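Side-chain contacts in cytochrome P450 monooxygenase (Rhodococcus sp. ECU0066, PDB 6KBH), which is a self-sufficient cytochrome P450 that joins heme, FMN and a [2Fe-2S] cluster in one chain and probably inserts oxygen into substrates: residues A[79-84]-A[380-385]; A[67-70]-A[75-78]; A[199-204]-A[233-238]. One frame throughout, in Å; residues are numbered along the deposited sequence.

Contact 1. Residues A[79-84]-A[380-385]; sequences TRYEDV and ASDHLT. With HEM (protoporphyrin IX containing Fe), chain C.
Tyr81 and Val84, on the first turn of helix 81-89, close over Leu384 in the loop 380-385. The apolar half of the contact is the tight one. Leu384 CG lies 3.6 Å from Tyr81 CE2, at a slant to the ring, while its CD1 branch reaches past to Val84 CG2 at 3.4 Å. With CG turned away from its carbonyl carbon (chi1 -50°), Leu384 can touch both helix residues, and Ala360 of helix 357-360 packs against all three. His366 stacks on the Tyr81 ring.

The loop belongs to the stretch that runs into the cysteine ligand loop of P450s, where Cys393 binds the heme iron. Thr385 CG2 touches the porphyrin methyl CMB at 3.6 Å, and on the same loop His383 NE2 is hydrogen-bonded to Glu320 of helix 315-325.

Toward Asp382 the contact thins, and a single hydrogen bond is its polar part. Tyr81 extends with CG opposite its own backbone N (chi1 167°), which carries OH to 2.9 Å from Asp382 O; OH donates from somewhat off the carbonyl plane, with the oxygen at the edge of the ring. The partly exposed Asp382 carboxylate is turned 56° from that ring and is not bonded to it: its OD2 stays 4.2 Å from Tyr81 OH and has a hydrogen bond elsewhere.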
loop_
_atom_site.group_PDB
_atom_site.type_symbol
_atom_site.label_atom_id
_atom_site.label_comp_id
_atom_site.label_asym_id
_atom_site.label_seq_id
_atom_site.Cartn_x
_atom_site.Cartn_y
_atom_site.Cartn_z
ATOM N N THR A 79 -3.061 4.588 24.270
ATOM C CA THR A 79 -1.649 4.501 23.960
ATOM C C THR A 79 -1.265 3.294 23.112
ATOM O O THR A 79 -0.367 3.430 22.277
ATOM C CB THR A 79 -0.865 4.532 25.281
ATOM O OG1 THR A 79 -0.786 5.889 25.745
ATOM C CG2 THR A 79 0.510 3.972 25.158
ATOM N N ARG A 80 -1.974 2.166 23.209
ATOM C CA ARG A 80 -1.570 0.946 22.517
ATOM C C ARG A 80 -2.372 0.719 21.230
ATOM O O ARG A 80 -3.524 1.141 21.102
ATOM C CB ARG A 80 -1.694 -0.255 23.460
ATOM C CG ARG A 80 -0.752 -0.120 24.651
ATOM C CD ARG A 80 -0.314 -1.439 25.261
ATOM N NE ARG A 80 -1.326 -2.017 26.134
ATOM C CZ ARG A 80 -1.047 -2.731 27.218
ATOM N NH1 ARG A 80 0.214 -2.942 27.572
ATOM N NH2 ARG A 80 -2.029 -3.225 27.958
ATOM N N TYR A 81 -1.744 0.016 20.282
ATOM C CA TYR A 81 -2.179 0.017 18.885
ATOM C C TYR A 81 -3.501 -0.720 18.681
ATOM O O TYR A 81 -4.359 -0.254 17.919
ATOM C CB TYR A 81 -1.060 -0.573 18.020
ATOM C CG TYR A 81 -1.410 -0.932 16.588
ATOM C CD1 TYR A 81 -1.982 -2.157 16.275
ATOM C CD2 TYR A 81 -1.104 -0.067 15.542
ATOM C CE1 TYR A 81 -2.282 -2.492 14.981
ATOM C CE2 TYR A 81 -1.403 -0.400 14.236
ATOM C CZ TYR A 81 -1.989 -1.616 13.964
ATOM O OH TYR A 81 -2.293 -1.967 12.673
ATOM N N GLU A 82 -3.685 -1.869 19.338
ATOM C CA GLU A 82 -4.989 -2.528 19.293
ATOM C C GLU A 82 -6.086 -1.580 19.770
ATOM O O GLU A 82 -7.168 -1.518 19.176
ATOM C CB GLU A 82 -4.984 -3.795 20.156
ATOM C CG GLU A 82 -4.299 -5.062 19.590
ATOM C CD GLU A 82 -4.478 -5.271 18.090
ATOM O OE1 GLU A 82 -5.483 -5.896 17.687
ATOM O OE2 GLU A 82 -3.608 -4.827 17.309
ATOM N N ASP A 83 -5.808 -0.814 20.829
ATOM C CA ASP A 83 -6.842 0.009 21.452
ATOM C C ASP A 83 -7.235 1.188 20.569
ATOM O O ASP A 83 -8.426 1.466 20.391
ATOM C CB ASP A 83 -6.369 0.498 22.822
ATOM C CG ASP A 83 -6.552 -0.544 23.911
ATOM O OD1 ASP A 83 -7.427 -1.423 23.758
ATOM O OD2 ASP A 83 -5.821 -0.480 24.922
ATOM N N VAL A 84 -6.254 1.913 20.021
ATOM C CA VAL A 84 -6.612 3.077 19.215
ATOM C C VAL A 84 -7.169 2.646 17.864
ATOM O O VAL A 84 -7.965 3.372 17.258
ATOM C CB VAL A 84 -5.425 4.051 19.057
ATOM C CG1 VAL A 84 -4.690 4.228 20.371
ATOM C CG2 VAL A 84 -4.484 3.590 17.987
ATOM N N ALA A 380 4.939 -2.159 7.605
ATOM C CA ALA A 380 4.772 -0.712 7.697
ATOM C C ALA A 380 3.344 -0.290 7.380
ATOM O O ALA A 380 2.794 0.599 8.039
ATOM C CB ALA A 380 5.759 -0.013 6.764
ATOM N N SER A 381 2.714 -0.951 6.404
ATOM C CA SER A 381 1.396 -0.557 5.913
ATOM C C SER A 381 0.338 -0.504 7.012
ATOM O O SER A 381 -0.713 0.111 6.806
ATOM C CB SER A 381 0.959 -1.522 4.799
ATOM O OG SER A 381 -0.360 -1.268 4.338
ATOM N N ASP A 382 0.592 -1.114 8.176
ATOM C CA ASP A 382 -0.387 -1.154 9.260
ATOM C C ASP A 382 -0.381 0.089 10.136
ATOM O O ASP A 382 -1.159 0.142 11.096
ATOM C CB ASP A 382 -0.161 -2.366 10.173
ATOM C CG ASP A 382 -0.109 -3.669 9.428
ATOM O OD1 ASP A 382 0.866 -3.886 8.680
ATOM O OD2 ASP A 382 -1.029 -4.492 9.616
ATOM N N HIS A 383 0.469 1.074 9.857
ATOM C CA HIS A 383 0.507 2.259 10.703
ATOM C C HIS A 383 -0.822 2.997 10.644
ATOM O O HIS A 383 -1.560 2.924 9.658
ATOM C CB HIS A 383 1.640 3.192 10.285
ATOM C CG HIS A 383 1.503 3.731 8.896
ATOM N ND1 HIS A 383 0.639 4.756 8.577
ATOM C CD2 HIS A 383 2.128 3.394 7.743
ATOM C CE1 HIS A 383 0.732 5.023 7.286
ATOM N NE2 HIS A 383 1.629 4.209 6.757
ATOM N N LEU A 384 -1.127 3.716 11.720
ATOM C CA LEU A 384 -2.381 4.445 11.839
ATOM C C LEU A 384 -2.206 5.936 11.582
ATOM O O LEU A 384 -3.052 6.733 11.994
ATOM C CB LEU A 384 -2.995 4.193 13.214
ATOM C CG LEU A 384 -3.035 2.696 13.528
ATOM C CD1 LEU A 384 -3.684 2.425 14.862
ATOM C CD2 LEU A 384 -3.753 1.931 12.422
ATOM N N THR A 385 -1.130 6.320 10.890
ATOM C CA THR A 385 -0.895 7.723 10.569
ATOM C C THR A 385 -2.000 8.299 9.686
ATOM O O THR A 385 -2.241 9.511 9.705
ATOM C CB THR A 385 0.472 7.867 9.896
ATOM O OG1 THR A 385 1.479 7.297 10.742
ATOM C CG2 THR A 385 0.813 9.322 9.636
HETATM C CHA HEM C . -9.138 12.273 7.474
HETATM C CHB HEM C . -4.181 11.943 8.349
HETATM C CHC HEM C . -3.147 13.966 3.568
HETATM C CHD HEM C . -8.069 14.274 2.736
HETATM C C1A HEM C . -7.752 12.099 7.912
HETATM C C2A HEM C . -7.676 11.537 9.266
HETATM C C3A HEM C . -6.304 11.441 9.508
HETATM C C4A HEM C . -5.671 11.964 8.269
HETATM C CMA HEM C . -5.642 10.928 10.748
HETATM C CAA HEM C . -8.789 11.127 10.181
HETATM C CBA HEM C . -8.991 9.648 10.296
HETATM C CGA HEM C . -10.203 9.125 10.990
HETATM O O1A HEM C . -10.721 10.040 11.684
HETATM O O2A HEM C . -10.371 7.911 10.692
HETATM C C1B HEM C . -3.418 12.455 7.167
HETATM C C2B HEM C . -1.888 12.503 7.062
HETATM C C3B HEM C . -1.573 13.133 5.563
HETATM C C4B HEM C . -2.932 13.398 4.944
HETATM C CMB HEM C . -0.903 12.077 8.098
HETATM C CAB HEM C . -0.245 13.410 4.945
HETATM C CBB HEM C . 0.758 12.309 4.918
HETATM C C1C HEM C . -4.575 14.122 3.169
HETATM C C2C HEM C . -4.642 14.680 1.844
HETATM C C3C HEM C . -5.991 14.780 1.590
HETATM C C4C HEM C . -6.610 14.260 2.800
HETATM C CMC HEM C . -3.509 15.059 0.947
HETATM C CAC HEM C . -6.632 15.283 0.333
HETATM C CBC HEM C . -7.320 16.600 0.308
HETATM C C1D HEM C . -8.592 13.740 3.999
HETATM C C2D HEM C . -10.092 13.714 4.026
HETATM C C3D HEM C . -10.436 13.087 5.514
HETATM C C4D HEM C . -9.080 12.846 6.115
HETATM C CMD HEM C . -11.019 14.159 2.950
HETATM C CAD HEM C . -11.780 12.819 6.091
HETATM C CBD HEM C . -12.455 11.580 5.601
HETATM C CGD HEM C . -13.568 11.046 6.426
HETATM O O1D HEM C . -13.480 11.552 7.570
HETATM O O2D HEM C . -14.268 10.239 5.761
HETATM N NA HEM C . -6.534 12.375 7.279
HETATM N NB HEM C . -4.045 12.919 5.883
HETATM N NC HEM C . -5.778 13.853 3.781
HETATM N ND HEM C . -7.853 13.185 5.223
HETATM FE FE HEM C . -5.915 13.193 5.615
#

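Contact 2. Residues A[67-70]-A[75-78]; sequences VFYS and YWVV
Phe68 and Val77 face each other as an antiparallel hydrogen-bonded pair, and the backbone bonds start from them. Phe68 N gives to Val77 O at 3.1 Å, and Val77 N returns a nearly straight bond to Phe68 O at 2.7 Å. Ser70 N continues the ladder to Tyr75 O at 3.1 Å. Two CA-H...O contacts, from Val67 CA to Val77 O and from Trp76 CA to Phe68 O, supplement it.

CH-pi contacts occur on both sides of the sheet. On the Phe68 side, the ring stands with CG between its backbone N and carbonyl carbon (chi1 61°), which lays it alongside Val77; Val77 CB sits over one ring face, 3.7 Å from the centroid. The Phe68 ring also meets those of Trp60 and, edge-to-face, Phe43. On the side of the sheet that carries Tyr69 and Trp76, Tyr69 CB lies over the six-membered ring of Trp76, 3.9 Å from its centroid.

These two residues also form an aromatic pair. The edge of Tyr69, led by CD1, points at the face of the Trp76 five-membered ring in an edge-to-face stack, with CD1 3.7 Å from Trp76 CE2 and the planes at 58°.

Purely apolar packing is looser: Val67 and Val78, on that side too, meet CG2 to CG2 at 4.3 Å.

The two strands are a beta hairpin; backbone bonds of Trp76 and Val78 to strand 352-355 and the adjoining Val356 attach it to the five-stranded mixed sheet, with 67-69 outermost, the beta1 sheet of the P450 fold.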
loop_
_atom_site.group_PDB
_atom_site.type_symbol
_atom_site.label_atom_id
_atom_site.label_comp_id
_atom_site.label_asym_id
_atom_site.label_seq_id
_atom_site.Cartn_x
_atom_site.Cartn_y
_atom_site.Cartn_z
ATOM N N VAL A 67 -4.165 3.251 29.289
ATOM C CA VAL A 67 -5.244 4.233 29.240
ATOM C C VAL A 67 -5.234 5.015 30.545
ATOM O O VAL A 67 -5.303 4.423 31.627
ATOM C CB VAL A 67 -6.619 3.569 29.028
ATOM C CG1 VAL A 67 -7.736 4.603 29.101
ATOM C CG2 VAL A 67 -6.656 2.836 27.705
ATOM N N PHE A 68 -5.155 6.338 30.452
ATOM C CA PHE A 68 -5.131 7.146 31.660
ATOM C C PHE A 68 -5.813 8.481 31.410
ATOM O O PHE A 68 -5.969 8.926 30.269
ATOM C CB PHE A 68 -3.699 7.363 32.173
ATOM C CG PHE A 68 -2.791 8.080 31.204
ATOM C CD1 PHE A 68 -2.045 7.371 30.276
ATOM C CD2 PHE A 68 -2.661 9.461 31.244
ATOM C CE1 PHE A 68 -1.196 8.023 29.397
ATOM C CE2 PHE A 68 -1.815 10.118 30.365
ATOM C CZ PHE A 68 -1.082 9.395 29.439
ATOM N N TYR A 69 -6.227 9.109 32.507
ATOM C CA TYR A 69 -6.740 10.466 32.470
ATOM C C TYR A 69 -5.594 11.448 32.663
ATOM O O TYR A 69 -4.719 11.243 33.510
ATOM C CB TYR A 69 -7.804 10.684 33.545
ATOM C CG TYR A 69 -8.366 12.080 33.522
ATOM C CD1 TYR A 69 -9.183 12.498 32.481
ATOM C CD2 TYR A 69 -8.064 12.991 34.528
ATOM C CE1 TYR A 69 -9.693 13.781 32.442
ATOM C CE2 TYR A 69 -8.571 14.278 34.499
ATOM C CZ TYR A 69 -9.386 14.664 33.453
ATOM O OH TYR A 69 -9.896 15.939 33.412
ATOM N N SER A 70 -5.598 12.510 31.865
ATOM C CA SER A 70 -4.558 13.524 31.914
ATOM C C SER A 70 -5.116 14.774 32.573
ATOM O O SER A 70 -6.133 15.298 32.101
ATOM C CB SER A 70 -4.050 13.836 30.506
ATOM O OG SER A 70 -3.219 14.983 30.495
ATOM N N TYR A 75 -8.382 15.339 28.373
ATOM C CA TYR A 75 -8.791 14.097 27.734
ATOM C C TYR A 75 -8.245 12.875 28.456
ATOM O O TYR A 75 -7.310 12.949 29.258
ATOM C CB TYR A 75 -8.325 14.021 26.273
ATOM C CG TYR A 75 -8.854 15.071 25.316
ATOM C CD1 TYR A 75 -9.460 16.241 25.766
ATOM C CD2 TYR A 75 -8.744 14.882 23.948
ATOM C CE1 TYR A 75 -9.933 17.189 24.877
ATOM C CE2 TYR A 75 -9.218 15.815 23.060
ATOM C CZ TYR A 75 -9.810 16.968 23.523
ATOM O OH TYR A 75 -10.277 17.893 22.621
ATOM N N TRP A 76 -8.841 11.735 28.127
ATOM C CA TRP A 76 -8.276 10.429 28.422
ATOM C C TRP A 76 -7.341 10.031 27.286
ATOM O O TRP A 76 -7.647 10.255 26.114
ATOM C CB TRP A 76 -9.392 9.397 28.586
ATOM C CG TRP A 76 -10.386 9.792 29.631
ATOM C CD1 TRP A 76 -11.314 10.793 29.547
ATOM C CD2 TRP A 76 -10.550 9.202 30.922
ATOM N NE1 TRP A 76 -12.043 10.862 30.709
ATOM C CE2 TRP A 76 -11.594 9.895 31.569
ATOM C CE3 TRP A 76 -9.913 8.155 31.596
ATOM C CZ2 TRP A 76 -12.018 9.573 32.857
ATOM C CZ3 TRP A 76 -10.335 7.837 32.875
ATOM C CH2 TRP A 76 -11.378 8.544 33.492
ATOM N N VAL A 77 -6.195 9.455 27.639
ATOM C CA VAL A 77 -5.133 9.154 26.687
ATOM C C VAL A 77 -5.110 7.654 26.432
ATOM O O VAL A 77 -5.149 6.855 27.377
ATOM C CB VAL A 77 -3.767 9.644 27.192
ATOM C CG1 VAL A 77 -2.705 9.467 26.118
ATOM C CG2 VAL A 77 -3.856 11.092 27.621
ATOM N N VAL A 78 -5.043 7.276 25.156
ATOM C CA VAL A 78 -5.045 5.883 24.727
ATOM C C VAL A 78 -3.784 5.641 23.916
ATOM O O VAL A 78 -3.482 6.387 22.978
ATOM C CB VAL A 78 -6.305 5.537 23.918
ATOM C CG1 VAL A 78 -6.287 4.069 23.505
ATOM C CG2 VAL A 78 -7.543 5.848 24.738
#

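Contact 3. Residues A[199-204]-A[233-238]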
loop_
_atom_site.group_PDB
_atom_site.type_symbol
_atom_site.label_atom_id
_atom_site.label_comp_id
_atom_site.label_asym_id
_atom_site.label_seq_id
_atom_site.Cartn_x
_atom_site.Cartn_y
_atom_site.Cartn_z
ATOM N N MET A 199 -5.212 30.561 -8.024
ATOM C CA MET A 199 -4.528 29.776 -7.008
ATOM C C MET A 199 -3.674 30.649 -6.101
ATOM O O MET A 199 -3.727 30.504 -4.876
ATOM C CB MET A 199 -3.684 28.692 -7.673
ATOM C CG MET A 199 -4.514 27.657 -8.423
ATOM S SD MET A 199 -3.657 26.092 -8.659
ATOM C CE MET A 199 -2.214 26.649 -9.560
ATOM N N ASP A 200 -2.928 31.599 -6.676
ATOM C CA ASP A 200 -1.939 32.325 -5.886
ATOM C C ASP A 200 -2.553 33.086 -4.714
ATOM O O ASP A 200 -1.870 33.293 -3.706
ATOM C CB ASP A 200 -1.135 33.280 -6.759
ATOM C CG ASP A 200 -0.013 32.580 -7.484
ATOM O OD1 ASP A 200 0.299 31.427 -7.102
ATOM O OD2 ASP A 200 0.550 33.170 -8.427
ATOM N N THR A 201 -3.815 33.523 -4.795
ATOM C CA THR A 201 -4.350 34.183 -3.604
ATOM C C THR A 201 -4.800 33.155 -2.579
ATOM O O THR A 201 -4.546 33.312 -1.378
ATOM C CB THR A 201 -5.501 35.134 -3.929
ATOM O OG1 THR A 201 -5.043 36.119 -4.853
ATOM C CG2 THR A 201 -5.932 35.879 -2.635
ATOM N N LEU A 202 -5.465 32.086 -3.032
ATOM C CA LEU A 202 -5.897 31.069 -2.082
ATOM C C LEU A 202 -4.724 30.566 -1.252
ATOM O O LEU A 202 -4.902 30.213 -0.079
ATOM C CB LEU A 202 -6.578 29.898 -2.795
ATOM C CG LEU A 202 -7.933 30.151 -3.462
ATOM C CD1 LEU A 202 -8.474 28.873 -4.104
ATOM C CD2 LEU A 202 -8.930 30.726 -2.471
ATOM N N ARG A 203 -3.517 30.575 -1.821
ATOM C CA ARG A 203 -2.325 30.215 -1.059
ATOM C C ARG A 203 -1.926 31.321 -0.092
ATOM O O ARG A 203 -1.524 31.043 1.043
ATOM C CB ARG A 203 -1.169 29.913 -2.004
ATOM C CG ARG A 203 -1.582 29.207 -3.261
ATOM C CD ARG A 203 -0.547 29.346 -4.356
ATOM N NE ARG A 203 0.629 28.535 -4.071
ATOM C CZ ARG A 203 1.699 28.970 -3.416
ATOM N NH1 ARG A 203 1.759 30.226 -2.989
ATOM N NH2 ARG A 203 2.718 28.151 -3.198
ATOM N N GLU A 204 -1.997 32.580 -0.536
ATOM C CA GLU A 204 -1.750 33.699 0.368
ATOM C C GLU A 204 -2.615 33.578 1.615
ATOM O O GLU A 204 -2.167 33.876 2.729
ATOM C CB GLU A 204 -2.020 35.017 -0.365
ATOM C CG GLU A 204 -1.316 36.263 0.178
ATOM C CD GLU A 204 -1.985 36.856 1.411
ATOM O OE1 GLU A 204 -2.927 37.652 1.228
ATOM O OE2 GLU A 204 -1.580 36.537 2.552
ATOM N N TRP A 233 -12.615 32.215 3.003
ATOM C CA TRP A 233 -13.946 31.625 2.877
ATOM C C TRP A 233 -14.759 32.298 1.779
ATOM O O TRP A 233 -15.447 31.621 1.005
ATOM C CB TRP A 233 -14.682 31.712 4.206
ATOM C CG TRP A 233 -16.137 31.369 4.126
ATOM C CD1 TRP A 233 -17.177 32.244 4.037
ATOM C CD2 TRP A 233 -16.715 30.058 4.148
ATOM N NE1 TRP A 233 -18.367 31.562 3.993
ATOM C CE2 TRP A 233 -18.112 30.218 4.062
ATOM C CE3 TRP A 233 -16.188 28.766 4.230
ATOM C CZ2 TRP A 233 -18.988 29.136 4.054
ATOM C CZ3 TRP A 233 -17.059 27.692 4.223
ATOM C CH2 TRP A 233 -18.444 27.885 4.135
ATOM N N GLN A 234 -14.713 33.630 1.705
ATOM C CA GLN A 234 -15.533 34.328 0.724
ATOM C C GLN A 234 -14.878 34.404 -0.646
ATOM O O GLN A 234 -15.590 34.394 -1.656
ATOM C CB GLN A 234 -15.897 35.734 1.223
ATOM C CG GLN A 234 -14.816 36.793 1.099
ATOM C CD GLN A 234 -15.337 38.180 1.451
ATOM O OE1 GLN A 234 -16.525 38.353 1.731
ATOM N NE2 GLN A 234 -14.451 39.170 1.444
ATOM N N PHE A 235 -13.547 34.463 -0.719
ATOM C CA PHE A 235 -12.903 34.328 -2.020
ATOM C C PHE A 235 -13.160 32.935 -2.601
ATOM O O PHE A 235 -13.540 32.795 -3.776
ATOM C CB PHE A 235 -11.409 34.644 -1.900
ATOM C CG PHE A 235 -10.676 34.659 -3.220
ATOM C CD1 PHE A 235 -11.338 34.370 -4.406
ATOM C CD2 PHE A 235 -9.312 34.969 -3.267
ATOM C CE1 PHE A 235 -10.665 34.369 -5.600
ATOM C CE2 PHE A 235 -8.628 34.988 -4.458
ATOM C CZ PHE A 235 -9.319 34.673 -5.638
ATOM N N ALA A 236 -13.024 31.893 -1.785
ATOM C CA ALA A 236 -13.366 30.579 -2.310
ATOM C C ALA A 236 -14.839 30.499 -2.691
ATOM O O ALA A 236 -15.212 29.625 -3.479
ATOM C CB ALA A 236 -13.007 29.484 -1.307
ATOM N N GLY A 237 -15.674 31.407 -2.179
ATOM C CA GLY A 237 -17.069 31.432 -2.590
ATOM C C GLY A 237 -17.245 31.866 -4.034
ATOM O O GLY A 237 -18.066 31.302 -4.765
ATOM N N THR A 238 -16.486 32.877 -4.462
ATOM C CA THR A 238 -16.506 33.277 -5.865
ATOM C C THR A 238 -15.926 32.186 -6.753
ATOM O O THR A 238 -16.463 31.902 -7.830
ATOM C CB THR A 238 -15.722 34.575 -6.054
ATOM O OG1 THR A 238 -14.320 34.279 -6.117
ATOM C CG2 THR A 238 -15.981 35.530 -4.897
#
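Thr201 and Leu202 meet Phe235 and Ala236 where helix 199-204 packs against the long helix 219-242, two antiparallel elements that, by their order in the chain, probably correspond to part of the F helix and the G helix of the P450 fold. The segment axes run at 161° and come no closer than 10.4 Å, a wide spacing that side chains must bridge, and Phe235 does most of it. Its CG is set opposite its backbone N (chi1 -175°), which sends the ring out toward helix 199-204.

Thr201 comes up at the edge of this ring, though the fit of the pair is doubtful in the model. Leu202 comes from another direction: its CD2 branch stands over one face of the ring, toward the rim, 4.3 Å from Phe235 CD2. The same methyl is 4.4 Å from Ala236 CB, so a single leucine branch touches two successive residues of the facing helix. With an alanine at Phe235 the ring face under Leu202 CD2 would be gone, which would probably open a gap between the two helices.

Within helix 219-242, Thr238 OG1 donates to Phe235 O at 2.9 Å, in the carbonyl plane and on a lone pair. Trp233 turns to the other side of this helix, where it stacks with His273. No hydrogen bond or salt bridge spans the two segments, so their association here rests on sparse van der Waals contact, which implies that neither the register nor the rotation of the helices is fixed by polar partners at this point.

In the fold
Contacts 1 and 2 are neighbours in space and sequence: helix 81-89 follows strand 76-78 after two residues, and although their centres lie 17 Å apart they touch, with Val84 CG1 3.5 Å from Val78 CG1. The hairpin of contact 2 thus continues into the helix that contact 1 joins to the heme-side loop. Contact 1 reaches the cofactor itself through Thr385, whereas in contact 2 the side chain of Tyr75 remains about 13 Å from the heme. Contact 3 is separate, its centre 36 Å from that of contact 1 and 39 Å from that of contact 2, yet Leu202 is also about 13 Å from the heme by its side chain.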